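Local coordinates for protein phosphodiesterase (Trypanosoma brucei brucei, PDB 5H2Q) that belongs to the cyclic nucleotide phosphodiesterase family, an all-helical metal-binding fold, and here holds a zinc ion, a magnesium ion and the ligand LLI, at residues A[86-91]-A[261-266]; A[134-139]-A[265-270]; A[140-145]-A[274-279]. All blocks are in the same frame, centred on the assembly; numbering follows the deposited sequence.

Interaction 1 (A[86-91]-A[261-266]). With LLI ((4~{a}~{S},8~{a}~{R})-2-cycloheptyl-4-[4-methoxy-3-[2-(2-oxidanylideneimidazolidin-1-yl)ethoxy]phenyl]-4~{a},5,8,8~{a}-tetrahydrophthalazin-1-one), chain E.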
loop_
_atom_site.group_PDB
_atom_site.type_symbol
_atom_site.label_atom_id
_atom_site.label_comp_id
_atom_site.label_asym_id
_atom_site.label_seq_id
_atom_site.Cartn_x
_atom_site.Cartn_y
_atom_site.Cartn_z
ATOM N N PRO A 86 1.001 -3.128 14.842
ATOM C CA PRO A 86 0.728 -4.496 14.352
ATOM C C PRO A 86 0.457 -4.639 12.850
ATOM O O PRO A 86 0.781 -5.677 12.267
ATOM C CB PRO A 86 -0.489 -4.945 15.180
ATOM C CG PRO A 86 -0.524 -4.007 16.371
ATOM C CD PRO A 86 -0.027 -2.706 15.824
ATOM N N TYR A 87 -0.136 -3.613 12.223
ATOM C CA TYR A 87 -0.473 -3.707 10.789
ATOM C C TYR A 87 0.215 -2.673 9.916
ATOM O O TYR A 87 0.832 -3.051 8.929
ATOM C CB TYR A 87 -1.993 -3.675 10.564
ATOM C CG TYR A 87 -2.409 -3.854 9.114
ATOM C CD1 TYR A 87 -2.548 -5.125 8.558
ATOM C CD2 TYR A 87 -2.561 -2.754 8.269
ATOM C CE1 TYR A 87 -2.941 -5.294 7.225
ATOM C CE2 TYR A 87 -2.922 -2.910 6.930
ATOM C CZ TYR A 87 -3.111 -4.181 6.412
ATOM O OH TYR A 87 -3.423 -4.299 5.078
ATOM N N HIS A 88 0.099 -1.379 10.252
ATOM C CA HIS A 88 0.675 -0.321 9.427
ATOM C C HIS A 88 2.161 -0.107 9.709
ATOM O O HIS A 88 2.609 1.005 9.988
ATOM C CB HIS A 88 -0.150 0.969 9.523
ATOM C CG HIS A 88 -1.466 0.897 8.807
ATOM N ND1 HIS A 88 -2.643 0.712 9.492
ATOM C CD2 HIS A 88 -1.737 0.971 7.483
ATOM C CE1 HIS A 88 -3.599 0.678 8.577
ATOM N NE2 HIS A 88 -3.101 0.874 7.351
ATOM N N ASN A 89 2.942 -1.205 9.602
ATOM C CA ASN A 89 4.381 -1.162 9.803
ATOM C C ASN A 89 5.055 -1.308 8.427
ATOM O O ASN A 89 4.375 -1.343 7.393
ATOM C CB ASN A 89 4.793 -2.274 10.774
ATOM C CG ASN A 89 4.240 -3.602 10.335
ATOM O OD1 ASN A 89 4.265 -3.954 9.135
ATOM N ND2 ASN A 89 3.631 -4.318 11.255
ATOM N N PHE A 90 6.394 -1.298 8.397
ATOM C CA PHE A 90 7.134 -1.398 7.129
ATOM C C PHE A 90 6.726 -2.628 6.274
ATOM O O PHE A 90 6.733 -2.537 5.043
ATOM C CB PHE A 90 8.636 -1.429 7.406
ATOM C CG PHE A 90 9.515 -1.299 6.186
ATOM C CD1 PHE A 90 9.368 -0.223 5.310
ATOM C CD2 PHE A 90 10.499 -2.244 5.915
ATOM C CE1 PHE A 90 10.203 -0.083 4.191
ATOM C CE2 PHE A 90 11.335 -2.104 4.811
ATOM C CZ PHE A 90 11.177 -1.032 3.941
ATOM N N TYR A 91 6.353 -3.758 6.914
ATOM C CA TYR A 91 5.983 -4.966 6.136
ATOM C C TYR A 91 4.729 -4.729 5.269
ATOM O O TYR A 91 4.630 -5.289 4.185
ATOM C CB TYR A 91 5.766 -6.165 7.076
ATOM C CG TYR A 91 6.961 -6.387 7.978
ATOM C CD1 TYR A 91 8.177 -6.825 7.463
ATOM C CD2 TYR A 91 6.905 -6.059 9.332
ATOM C CE1 TYR A 91 9.297 -6.988 8.288
ATOM C CE2 TYR A 91 8.024 -6.177 10.154
ATOM C CZ TYR A 91 9.210 -6.672 9.636
ATOM O OH TYR A 91 10.294 -6.842 10.472
ATOM N N THR A 261 -6.709 -6.795 12.974
ATOM C CA THR A 261 -7.572 -6.957 14.163
ATOM C C THR A 261 -6.859 -6.422 15.397
ATOM O O THR A 261 -7.433 -5.581 16.090
ATOM C CB THR A 261 -7.994 -8.425 14.318
ATOM O OG1 THR A 261 -8.758 -8.770 13.182
ATOM C CG2 THR A 261 -8.834 -8.677 15.585
ATOM N N GLU A 262 -5.606 -6.884 15.658
ATOM C CA GLU A 262 -4.830 -6.441 16.809
ATOM C C GLU A 262 -4.613 -4.936 16.771
ATOM O O GLU A 262 -4.832 -4.271 17.783
ATOM C CB GLU A 262 -3.502 -7.204 16.952
ATOM C CG GLU A 262 -2.665 -6.823 18.170
ATOM C CD GLU A 262 -3.354 -6.840 19.531
ATOM O OE1 GLU A 262 -2.961 -6.021 20.391
ATOM O OE2 GLU A 262 -4.307 -7.629 19.729
ATOM N N GLU A 263 -4.283 -4.385 15.587
ATOM C CA GLU A 263 -4.105 -2.942 15.497
ATOM C C GLU A 263 -5.401 -2.187 15.835
ATOM O O GLU A 263 -5.361 -1.276 16.662
ATOM C CB GLU A 263 -3.618 -2.548 14.093
ATOM C CG GLU A 263 -3.251 -1.078 14.059
ATOM C CD GLU A 263 -2.515 -0.735 12.792
ATOM O OE1 GLU A 263 -1.316 -1.086 12.690
ATOM O OE2 GLU A 263 -3.122 -0.063 11.930
ATOM N N PHE A 264 -6.537 -2.583 15.214
ATOM C CA PHE A 264 -7.854 -1.982 15.412
ATOM C C PHE A 264 -8.262 -2.029 16.886
ATOM O O PHE A 264 -8.692 -1.017 17.428
ATOM C CB PHE A 264 -8.902 -2.644 14.504
ATOM C CG PHE A 264 -8.954 -2.163 13.067
ATOM C CD1 PHE A 264 -7.895 -1.448 12.510
ATOM C CD2 PHE A 264 -10.039 -2.464 12.258
ATOM C CE1 PHE A 264 -7.936 -1.021 11.180
ATOM C CE2 PHE A 264 -10.085 -2.031 10.925
ATOM C CZ PHE A 264 -9.031 -1.311 10.394
ATOM N N TYR A 265 -8.014 -3.172 17.552
ATOM C CA TYR A 265 -8.319 -3.354 18.975
ATOM C C TYR A 265 -7.509 -2.420 19.862
ATOM O O TYR A 265 -8.039 -1.917 20.865
ATOM C CB TYR A 265 -8.098 -4.824 19.390
ATOM C CG TYR A 265 -9.177 -5.780 18.934
ATOM C CD1 TYR A 265 -10.337 -5.316 18.316
ATOM C CD2 TYR A 265 -9.056 -7.151 19.144
ATOM C CE1 TYR A 265 -11.357 -6.185 17.947
ATOM C CE2 TYR A 265 -10.069 -8.029 18.776
ATOM C CZ TYR A 265 -11.212 -7.546 18.166
ATOM O OH TYR A 265 -12.195 -8.414 17.766
ATOM N N ARG A 266 -6.239 -2.145 19.496
ATOM C CA ARG A 266 -5.414 -1.205 20.257
ATOM C C ARG A 266 -5.965 0.210 20.134
ATOM O O ARG A 266 -5.866 0.991 21.077
ATOM C CB ARG A 266 -3.953 -1.242 19.813
ATOM C CG ARG A 266 -3.296 -2.568 20.116
ATOM C CD ARG A 266 -1.802 -2.521 19.958
ATOM N NE ARG A 266 -1.245 -3.870 20.079
ATOM C CZ ARG A 266 0.045 -4.166 19.969
ATOM N NH1 ARG A 266 0.936 -3.208 19.738
ATOM N NH2 ARG A 266 0.454 -5.418 20.090
HETATM C C2 LLI E . -9.423 -5.235 6.884
HETATM C C3 LLI E . -8.235 -5.885 6.487
HETATM O O1 LLI E . -10.353 -6.017 7.527
HETATM C C12 LLI E . -7.524 -0.798 5.441
HETATM C C14 LLI E . -7.593 0.556 6.192
HETATM C C15 LLI E . -8.991 1.168 6.204
HETATM C C16 LLI E . -7.784 -0.604 3.938
HETATM C C17 LLI E . -7.057 0.591 3.370
HETATM C C18 LLI E . -6.556 1.537 5.622
HETATM C C19 LLI E . -6.611 1.602 4.117
HETATM C C21 LLI E . -11.420 0.565 6.323
HETATM C C22 LLI E . -12.036 0.078 7.691
HETATM C C23 LLI E . -12.158 -0.000 5.070
HETATM C C24 LLI E . -13.504 0.405 7.972
HETATM C C25 LLI E . -13.655 0.257 4.908
HETATM C C26 LLI E . -14.568 -0.623 5.771
HETATM C C27 LLI E . -14.536 -0.502 7.303
HETATM C C28 LLI E . -11.585 -5.400 7.930
HETATM C C29 LLI E . -12.363 -6.436 8.691
HETATM C C4 LLI E . -9.544 -3.862 6.723
HETATM C C5 LLI E . -7.187 -5.140 5.957
HETATM C C6 LLI E . -8.494 -3.118 6.187
HETATM C C7 LLI E . -7.320 -3.768 5.814
HETATM O O8 LLI E . -8.222 -7.245 6.649
HETATM C C9 LLI E . -6.973 -7.925 6.486
HETATM C C10 LLI E . -8.635 -1.651 6.029
HETATM N N11 LLI E . -9.786 -1.147 6.439
HETATM N N13 LLI E . -9.989 0.203 6.319
HETATM O O20 LLI E . -9.197 2.367 6.107
HETATM N N30 LLI E . -11.904 -6.595 10.081
HETATM C C31 LLI E . -11.582 -5.454 10.941
HETATM C C32 LLI E . -11.370 -7.752 10.581
HETATM C C33 LLI E . -11.124 -6.127 12.230
HETATM N N34 LLI E . -10.907 -7.504 11.815
HETATM O O35 LLI E . -11.368 -8.832 10.006
#
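Pro86 and Glu263 bring the backbones to 5.2 Å, CA to CA, where the turn leading into helix 90-105 meets one side of helix 250-274. Glu263 carries the contact. Its CG is anti to the backbone N (chi1 -172°) and the chain runs on extended, so the carboxylate reaches the turn and takes three N-H groups. Glu263 OE1 accepts twice: Tyr87 N lies 2.8 Å away, well above the carboxylate plane, whereas His88 N approaches on the syn side in a straighter bond of 167°. Glu263 OE2 turns its syn lone pair to His88 ND1 at 2.6 Å, close to the imidazole plane. Glutamate suits this place because its two oxygens can fix the backbone of an inverse gamma turn centred on His88 and also the rotation of the ring at that centre.

The turn lines the LLI pocket beside the metal site of the HD-type phosphodiesterase fold; His88 is not one of the zinc ligands, though its side chain is about 4 Å from the zinc ion, and His132 stacks on its ring. Tyr87 CD2 sits over the centre of one His88 face, 3.5 Å above it, while Tyr87 OH is hydrogen-bonded to Asn245. At the periphery the puckered ring of Pro86 sets CG over the middle of the flat Arg266 guanidinium, 3.6 Å from CZ. Glu262 OE1, in the guanidinium plane, holds that group by a salt bridge to Arg266 NE. Further back on the same helix, Thr261 OG1 accepts from LLI N34 at 2.8 Å, and Phe264 CD2 touches LLI C31.

Interaction 2 (A[134-139]-A[265-270])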
loop_
_atom_site.group_PDB
_atom_site.type_symbol
_atom_site.label_atom_id
_atom_site.label_comp_id
_atom_site.label_asym_id
_atom_site.label_seq_id
_atom_site.Cartn_x
_atom_site.Cartn_y
_atom_site.Cartn_z
ATOM N N GLY A 134 -1.009 3.451 13.769
ATOM C CA GLY A 134 -2.007 2.418 13.988
ATOM C C GLY A 134 -3.334 3.006 14.431
ATOM O O GLY A 134 -4.138 2.329 15.073
ATOM N N LEU A 135 -3.570 4.270 14.080
ATOM C CA LEU A 135 -4.805 4.960 14.420
ATOM C C LEU A 135 -5.396 5.529 13.163
ATOM O O LEU A 135 -4.655 6.080 12.339
ATOM C CB LEU A 135 -4.533 6.079 15.428
ATOM C CG LEU A 135 -3.906 5.667 16.764
ATOM C CD1 LEU A 135 -3.282 6.858 17.435
ATOM C CD2 LEU A 135 -4.929 4.959 17.675
ATOM N N ASN A 136 -6.703 5.358 12.971
ATOM C CA ASN A 136 -7.330 5.846 11.733
ATOM C C ASN A 136 -7.585 7.379 11.733
ATOM O O ASN A 136 -7.352 8.043 12.755
ATOM C CB ASN A 136 -8.599 5.052 11.406
ATOM C CG ASN A 136 -9.750 5.242 12.355
ATOM O OD1 ASN A 136 -9.769 6.166 13.170
ATOM N ND2 ASN A 136 -10.751 4.353 12.269
ATOM N N ASN A 137 -8.035 7.947 10.581
ATOM C CA ASN A 137 -8.312 9.386 10.465
ATOM C C ASN A 137 -9.315 9.846 11.524
ATOM O O ASN A 137 -9.106 10.878 12.166
ATOM C CB ASN A 137 -8.842 9.745 9.080
ATOM C CG ASN A 137 -7.761 9.789 8.024
ATOM O OD1 ASN A 137 -6.564 9.736 8.336
ATOM N ND2 ASN A 137 -8.162 9.752 6.755
ATOM N N SER A 138 -10.404 9.077 11.700
ATOM C CA SER A 138 -11.458 9.395 12.678
ATOM C C SER A 138 -10.888 9.644 14.077
ATOM O O SER A 138 -11.283 10.627 14.718
ATOM C CB SER A 138 -12.486 8.268 12.731
ATOM O OG SER A 138 -13.605 8.720 13.476
ATOM N N PHE A 139 -9.931 8.811 14.531
ATOM C CA PHE A 139 -9.301 8.956 15.858
ATOM C C PHE A 139 -8.747 10.364 16.078
ATOM O O PHE A 139 -8.964 10.947 17.148
ATOM C CB PHE A 139 -8.178 7.922 16.070
ATOM C CG PHE A 139 -7.544 7.994 17.445
ATOM C CD1 PHE A 139 -6.462 8.836 17.691
ATOM C CD2 PHE A 139 -8.034 7.226 18.498
ATOM C CE1 PHE A 139 -5.891 8.918 18.965
ATOM C CE2 PHE A 139 -7.477 7.329 19.777
ATOM C CZ PHE A 139 -6.408 8.165 19.996
ATOM N N TYR A 265 -8.014 -3.172 17.552
ATOM C CA TYR A 265 -8.319 -3.354 18.975
ATOM C C TYR A 265 -7.509 -2.420 19.862
ATOM O O TYR A 265 -8.039 -1.917 20.865
ATOM C CB TYR A 265 -8.098 -4.824 19.390
ATOM C CG TYR A 265 -9.177 -5.780 18.934
ATOM C CD1 TYR A 265 -10.337 -5.316 18.316
ATOM C CD2 TYR A 265 -9.056 -7.151 19.144
ATOM C CE1 TYR A 265 -11.357 -6.185 17.947
ATOM C CE2 TYR A 265 -10.069 -8.029 18.776
ATOM C CZ TYR A 265 -11.212 -7.546 18.166
ATOM O OH TYR A 265 -12.195 -8.414 17.766
ATOM N N ARG A 266 -6.239 -2.145 19.496
ATOM C CA ARG A 266 -5.414 -1.205 20.257
ATOM C C ARG A 266 -5.965 0.210 20.134
ATOM O O ARG A 266 -5.866 0.991 21.077
ATOM C CB ARG A 266 -3.953 -1.242 19.813
ATOM C CG ARG A 266 -3.296 -2.568 20.116
ATOM C CD ARG A 266 -1.802 -2.521 19.958
ATOM N NE ARG A 266 -1.245 -3.870 20.079
ATOM C CZ ARG A 266 0.045 -4.166 19.969
ATOM N NH1 ARG A 266 0.936 -3.208 19.738
ATOM N NH2 ARG A 266 0.454 -5.418 20.090
ATOM N N GLN A 267 -6.521 0.551 18.955
ATOM C CA GLN A 267 -7.126 1.874 18.788
ATOM C C GLN A 267 -8.352 1.956 19.713
ATOM O O GLN A 267 -8.512 2.945 20.433
ATOM C CB GLN A 267 -7.544 2.137 17.337
ATOM C CG GLN A 267 -8.372 3.429 17.219
ATOM C CD GLN A 267 -8.659 3.880 15.813
ATOM O OE1 GLN A 267 -7.874 3.663 14.894
ATOM N NE2 GLN A 267 -9.779 4.561 15.626
ATOM N N GLY A 268 -9.187 0.919 19.671
ATOM C CA GLY A 268 -10.401 0.825 20.484
ATOM C C GLY A 268 -10.098 0.930 21.963
ATOM O O GLY A 268 -10.847 1.597 22.689
ATOM N N ASP A 269 -8.977 0.318 22.423
ATOM C CA ASP A 269 -8.574 0.431 23.839
ATOM C C ASP A 269 -8.170 1.882 24.157
ATOM O O ASP A 269 -8.537 2.420 25.210
ATOM C CB ASP A 269 -7.426 -0.537 24.182
ATOM C CG ASP A 269 -7.753 -2.022 24.122
ATOM O OD1 ASP A 269 -8.944 -2.369 23.988
ATOM O OD2 ASP A 269 -6.808 -2.836 24.133
ATOM N N MET A 270 -7.437 2.540 23.230
ATOM C CA MET A 270 -7.060 3.948 23.422
ATOM C C MET A 270 -8.262 4.896 23.444
ATOM O O MET A 270 -8.265 5.855 24.209
ATOM C CB MET A 270 -6.072 4.397 22.355
ATOM C CG MET A 270 -4.655 3.913 22.616
ATOM S SD MET A 270 -3.509 4.522 21.349
ATOM C CE MET A 270 -3.718 6.256 21.509
HETATM O O HOH W 1 -6.693 1.358 14.025
#
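Gln267 reaches from helix 250-274 to Asn136, the N-cap of helix 137-142, and joins the capping motif through its side-chain amide. The polar bonds come first. Gln267 CG is anti to the backbone N (chi1 171°), and the extended chain delivers both ends of the amide to one residue: Gln267 OE1 accepts from Asn136 N at 2.8 Å, while NE2 donates to Asn136 OD1 at 2.9 Å. Glutamine fits because it offers an acceptor and a donor together. The two amides stand nearly perpendicular, 81° apart, and NE2 meets OD1 from above its carbonyl plane, with a C=O...N angle of only 98°. Asn136 OD1 also accepts the capping bond from Phe139 N, 3.0 Å away and nearly along the C=O axis; asparagine suits the N-cap because its short side chain can fold back to do both. Gln267 NE2 also donates to Glu271.

Apolar contacts flank this pairing. Leu135 CD2 packs against Gln267 CG at 3.8 Å and lies over the centre of one Phe139 face, so a branched side chain fills the angle between ring and helix. Met270, bent at its last torsion, brings CE to Phe139 CZ at 3.6 Å, and its SD lies near Leu135 CD2; a flexible thioether suits a site bordered by two differently shaped groups.

A water molecule adds a bridge, donating to Gln267 OE1 at 2.7 Å and to Gly134 O at 2.9 Å.

Interaction 3 (A[140-145]-A[274-279])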
loop_
_atom_site.group_PDB
_atom_site.type_symbol
_atom_site.label_atom_id
_atom_site.label_comp_id
_atom_site.label_asym_id
_atom_site.label_seq_id
_atom_site.Cartn_x
_atom_site.Cartn_y
_atom_site.Cartn_z
ATOM N N TYR A 140 -7.999 10.888 15.095
ATOM C CA TYR A 140 -7.393 12.215 15.196
ATOM C C TYR A 140 -8.441 13.313 15.311
ATOM O O TYR A 140 -8.210 14.296 16.007
ATOM C CB TYR A 140 -6.473 12.483 13.997
ATOM C CG TYR A 140 -5.263 11.584 14.025
ATOM C CD1 TYR A 140 -4.138 11.922 14.773
ATOM C CD2 TYR A 140 -5.286 10.333 13.407
ATOM C CE1 TYR A 140 -3.041 11.066 14.854
ATOM C CE2 TYR A 140 -4.186 9.481 13.462
ATOM C CZ TYR A 140 -3.069 9.849 14.194
ATOM O OH TYR A 140 -2.008 8.987 14.298
ATOM N N LEU A 141 -9.589 13.137 14.659
ATOM C CA LEU A 141 -10.661 14.135 14.732
ATOM C C LEU A 141 -11.488 14.057 16.004
ATOM O O LEU A 141 -11.843 15.100 16.554
ATOM C CB LEU A 141 -11.555 14.068 13.491
ATOM C CG LEU A 141 -10.803 14.239 12.164
ATOM C CD1 LEU A 141 -11.679 13.825 11.004
ATOM C CD2 LEU A 141 -10.254 15.681 11.989
ATOM N N LYS A 142 -11.799 12.838 16.473
ATOM C CA LYS A 142 -12.602 12.621 17.685
ATOM C C LYS A 142 -11.867 13.091 18.937
ATOM O O LYS A 142 -12.518 13.538 19.883
ATOM C CB LYS A 142 -12.950 11.130 17.846
ATOM C CG LYS A 142 -13.941 10.606 16.827
ATOM C CD LYS A 142 -14.360 9.172 17.122
ATOM C CE LYS A 142 -13.234 8.166 17.016
ATOM N NZ LYS A 142 -13.746 6.778 17.133
ATOM N N THR A 143 -10.521 12.951 18.959
ATOM C CA THR A 143 -9.659 13.308 20.101
ATOM C C THR A 143 -9.094 14.727 19.998
ATOM O O THR A 143 -8.435 15.198 20.932
ATOM C CB THR A 143 -8.495 12.311 20.255
ATOM O OG1 THR A 143 -7.667 12.368 19.092
ATOM C CG2 THR A 143 -8.942 10.905 20.523
ATOM N N GLU A 144 -9.311 15.386 18.855
ATOM C CA GLU A 144 -8.770 16.724 18.583
ATOM C C GLU A 144 -7.239 16.717 18.716
ATOM O O GLU A 144 -6.621 17.646 19.257
ATOM C CB GLU A 144 -9.467 17.826 19.429
ATOM C CG GLU A 144 -10.979 17.843 19.268
ATOM C CD GLU A 144 -11.687 19.009 19.932
ATOM O OE1 GLU A 144 -11.467 19.234 21.143
ATOM O OE2 GLU A 144 -12.470 19.696 19.238
ATOM N N SER A 145 -6.625 15.637 18.211
ATOM C CA SER A 145 -5.177 15.504 18.190
ATOM C C SER A 145 -4.544 16.533 17.210
ATOM O O SER A 145 -5.192 16.912 16.242
ATOM C CB SER A 145 -4.776 14.073 17.844
ATOM O OG SER A 145 -5.043 13.168 18.910
ATOM N N ARG A 274 -9.674 7.299 26.526
ATOM C CA ARG A 274 -9.853 8.729 26.271
ATOM C C ARG A 274 -11.309 9.203 26.361
ATOM O O ARG A 274 -11.575 10.403 26.239
ATOM C CB ARG A 274 -9.228 9.116 24.927
ATOM C CG ARG A 274 -7.708 9.072 24.926
ATOM C CD ARG A 274 -7.169 9.178 23.522
ATOM N NE ARG A 274 -5.729 8.926 23.470
ATOM C CZ ARG A 274 -4.812 9.852 23.214
ATOM N NH1 ARG A 274 -5.175 11.110 22.979
ATOM N NH2 ARG A 274 -3.525 9.529 23.181
ATOM N N GLY A 275 -12.220 8.270 26.591
ATOM C CA GLY A 275 -13.642 8.546 26.695
ATOM C C GLY A 275 -14.309 8.918 25.386
ATOM O O GLY A 275 -15.305 9.646 25.409
ATOM N N VAL A 276 -13.769 8.446 24.225
ATOM C CA VAL A 276 -14.375 8.752 22.920
ATOM C C VAL A 276 -15.110 7.524 22.372
ATOM O O VAL A 276 -14.887 6.411 22.847
ATOM C CB VAL A 276 -13.432 9.411 21.854
ATOM C CG1 VAL A 276 -12.800 10.699 22.372
ATOM C CG2 VAL A 276 -12.361 8.441 21.377
ATOM N N GLU A 277 -16.009 7.744 21.397
ATOM C CA GLU A 277 -16.808 6.700 20.748
ATOM C C GLU A 277 -15.895 5.603 20.156
ATOM O O GLU A 277 -14.872 5.935 19.547
ATOM C CB GLU A 277 -17.662 7.339 19.630
ATOM C CG GLU A 277 -18.618 6.391 18.931
ATOM C CD GLU A 277 -19.558 7.091 17.973
ATOM O OE1 GLU A 277 -20.687 7.431 18.394
ATOM O OE2 GLU A 277 -19.154 7.335 16.813
ATOM N N VAL A 278 -16.259 4.313 20.367
ATOM C CA VAL A 278 -15.545 3.133 19.845
ATOM C C VAL A 278 -16.499 2.362 18.916
ATOM O O VAL A 278 -17.556 1.913 19.369
ATOM C CB VAL A 278 -15.009 2.182 20.955
ATOM C CG1 VAL A 278 -14.145 1.063 20.363
ATOM C CG2 VAL A 278 -14.252 2.929 22.045
ATOM N N LEU A 279 -16.125 2.193 17.629
ATOM C CA LEU A 279 -16.952 1.418 16.705
ATOM C C LEU A 279 -16.730 -0.073 17.020
ATOM O O LEU A 279 -15.637 -0.438 17.477
ATOM C CB LEU A 279 -16.660 1.758 15.226
ATOM C CG LEU A 279 -16.838 3.222 14.805
ATOM C CD1 LEU A 279 -16.389 3.437 13.367
ATOM C CD2 LEU A 279 -18.275 3.690 14.972
#
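Lys142 NZ is gripped by two partners, Glu277 O of the loop after helix 250-274 and, through a salt bridge, Glu271 within that helix. The bond from Lys142 NZ to Glu277 O measures 2.8 Å, with NZ tilted 33° from the carbonyl plane. A bend at the third torsion (chi3 -65°) turns the end of the lysine chain toward this carbonyl, and Lys142 CE follows at 3.8 Å from Glu277 O. Lysine is apt here, since its long chain spans the gap between segments and its ammonium can serve a carbonyl and a carboxylate together. The Glu277 carboxylate is no direct partner: Glu277 OE2 stays 5.4 Å from Lys142 NZ, near enough perhaps for a modest electrostatic attraction.

Beside this polar link, Val276 points its CB toward the end of helix 137-142 and sets CG1 3.8 Å from Lys142 O. Valine suits the place as a compact, branched apolar group that can lie close against a helix end. Thr143 lends its methyl group to the contact: Thr143 CG2 lies 3.9 Å from Arg274 CD, the two side chains crossing at a slant. Its hydroxyl is turned to other work: Thr143 OG1 accepts from Ser145 OG at 2.7 Å and is also hydrogen-bonded to Phe139 O.

Loop and helix end are thus joined at the surface by a few apolar contacts and one direct polar bond, from the Lys142 ammonium, which probably offsets part of the negative charge of Glu271 and Glu277.

In the fold
Helix 250-274 ties the three contacts together: interaction 1 and interaction 2 share Tyr265 and Arg266, and interaction 3 begins where that helix ends. Centres lie 10 Å apart between interactions 1 and 2 and 8 Å between 2 and 3. Glu263 CD packs on Gly134 CA at 3.4 Å, joining the first pair, while Phe139 CZ meets Arg274 NE at 3.6 Å in the second. Interaction 2 is buried and interaction 1 partly so, while interaction 3 lies at the surface; distance from the ligand grows from 1 to 3. Interaction 1 supplies four LLI-pocket residues and approaches the zinc ion; in interaction 2 the Asn136 side chain is about 6 Å from LLI, and in interaction 3 that of Lys142 is about 11 Å away.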